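Local structure of flagellin B1 (Methanocaldococcus jannaschii DSM 2661, 5YA6) at the interface of chains A and B. The protein forms, as an archaeal flagellin, the structural subunit from which the archaellum filament, the swimming organelle of the cell, is assembled. Numbering follows the deposited sequence. Chains: chain A/B, Flagellin B1.

The interface of chains A and B. Residues chain A 141, 149, 151; chain B 55-56, 137-139.
A:Gln141 reaches across to B:Ser139 and B:Glu137, and the way its carboxamide is used shows how one polar side chain can tie two strands together across an interface. Its chain leaves the backbone with CG beside the N (chi1 -66°) and runs out extended, carrying the amide over the partner strand. NE2 of A:Gln141 donates to the hydroxyl OG of B:Ser139 at 2.9 Å, almost straight and nearly in the amide plane. NE2 of A:Gln141 also donates to the backbone O of B:Glu137, at 3.2 Å; this donor stands well above the carbonyl plane, away from the oxygen's lone pairs. With both bonds lying close to the amide plane, the rotation of the carboxamide is fixed, and a water linking OE1 of A:Gln141 to the same backbone O of B:Glu137 helps to hold it. The aliphatic stem slides past B:Ile55 in the opposite direction, and methyl CG2 of B:Ile55 packs against the amide carbon CD of A:Gln141 at 3.7 Å. The close packing extends to B:Glu137, whose side chain bends at chi2 (-73°), turning the carboxylate towards A:Val151, whose methyl CG2 lies 3.6 Å from CD of B:Glu137. At A:Pro149 the fit is looser and wetter. Its ring carbon CG meets CG of B:Glu137 at 3.9 Å, a contact without polar content, and the polar link is made through water, which joins the backbone O of A:Pro149 to the carboxylate OE2 of B:Glu137. The pairing is two-fold symmetric and may belong to the crystal rather than the filament. In the fold, the equivalent strand 137-143 of each chain takes part, giving A:Gln141 from one and B:Glu137 and B:Ser139 from the other, with A:Val151 from strand 150-155, A:Pro149 from the loop just before it and B:Ile55 from strand 51-56.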
loop_
_atom_site.group_PDB
_atom_site.type_symbol
_atom_site.label_atom_id
_atom_site.label_comp_id
_atom_site.label_asym_id
_atom_site.label_seq_id
_atom_site.Cartn_x
_atom_site.Cartn_y
_atom_site.Cartn_z
ATOM N N GLN A 141 -0.502 2.482 -5.006
ATOM C CA GLN A 141 0.592 2.807 -5.883
ATOM C C GLN A 141 -0.002 3.296 -7.184
ATOM O O GLN A 141 -1.020 2.762 -7.655
ATOM C CB GLN A 141 1.491 1.616 -6.197
ATOM C CG GLN A 141 2.230 1.122 -4.942
ATOM C CD GLN A 141 3.275 0.068 -5.246
ATOM O OE1 GLN A 141 3.523 -0.301 -6.379
ATOM N NE2 GLN A 141 3.922 -0.445 -4.193
ATOM N N PRO A 149 6.867 3.321 -9.533
ATOM C CA PRO A 149 5.580 3.932 -9.168
ATOM C C PRO A 149 5.695 5.004 -8.106
ATOM O O PRO A 149 6.595 4.971 -7.263
ATOM C CB PRO A 149 4.779 2.727 -8.624
ATOM C CG PRO A 149 5.845 1.837 -8.035
ATOM C CD PRO A 149 7.071 2.007 -8.872
ATOM N N VAL A 151 3.945 6.227 -4.566
ATOM C CA VAL A 151 3.331 5.501 -3.483
ATOM C C VAL A 151 2.407 6.374 -2.661
ATOM O O VAL A 151 2.767 7.490 -2.250
ATOM C CB VAL A 151 4.440 4.949 -2.586
ATOM C CG1 VAL A 151 3.840 4.362 -1.330
ATOM C CG2 VAL A 151 5.266 3.912 -3.375
ATOM N N ILE B 55 0.530 -4.863 -3.145
ATOM C CA ILE B 55 0.737 -4.317 -4.474
ATOM C C ILE B 55 2.235 -4.260 -4.792
ATOM O O ILE B 55 3.062 -3.768 -4.018
ATOM C CB ILE B 55 0.195 -2.857 -4.530
ATOM C CG1 ILE B 55 -1.269 -2.756 -4.152
ATOM C CG2 ILE B 55 0.453 -2.222 -5.926
ATOM C CD1 ILE B 55 -1.724 -1.401 -3.619
ATOM N N TYR B 56 2.604 -4.765 -5.997
ATOM C CA TYR B 56 3.995 -4.759 -6.432
ATOM C C TYR B 56 3.952 -4.884 -7.970
ATOM O O TYR B 56 3.233 -5.713 -8.507
ATOM C CB TYR B 56 4.872 -5.871 -5.722
ATOM C CG TYR B 56 6.189 -6.054 -6.433
ATOM C CD1 TYR B 56 7.142 -5.060 -6.478
ATOM C CD2 TYR B 56 6.447 -7.225 -7.180
ATOM C CE1 TYR B 56 8.293 -5.157 -7.239
ATOM C CE2 TYR B 56 7.632 -7.368 -7.864
ATOM C CZ TYR B 56 8.556 -6.355 -7.921
ATOM O OH TYR B 56 9.656 -6.444 -8.712
ATOM N N GLU B 137 9.227 -0.868 -4.843
ATOM C CA GLU B 137 8.174 -0.402 -3.920
ATOM C C GLU B 137 7.169 -1.520 -3.667
ATOM O O GLU B 137 6.584 -2.094 -4.593
ATOM C CB GLU B 137 7.372 0.750 -4.527
ATOM C CG GLU B 137 8.192 1.947 -4.865
ATOM C CD GLU B 137 8.646 2.729 -3.686
ATOM O OE1 GLU B 137 8.520 2.287 -2.515
ATOM O OE2 GLU B 137 9.195 3.835 -3.933
ATOM N N VAL B 138 6.920 -1.796 -2.387
ATOM C CA VAL B 138 5.899 -2.731 -1.962
ATOM C C VAL B 138 4.947 -2.089 -0.976
ATOM O O VAL B 138 5.407 -1.465 -0.021
ATOM C CB VAL B 138 6.534 -4.004 -1.269
ATOM C CG1 VAL B 138 5.422 -5.006 -0.966
ATOM C CG2 VAL B 138 7.484 -4.676 -2.265
ATOM N N SER B 139 3.646 -2.224 -1.227
ATOM C CA SER B 139 2.587 -1.575 -0.411
ATOM C C SER B 139 1.539 -2.624 -0.077
ATOM O O SER B 139 1.275 -3.556 -0.856
ATOM C CB SER B 139 1.926 -0.425 -1.197
ATOM O OG SER B 139 2.903 0.472 -1.600
HETATM O O HOH W 1 5.790 -1.802 -7.110
HETATM O O HOH W 2 7.839 6.392 -5.162
#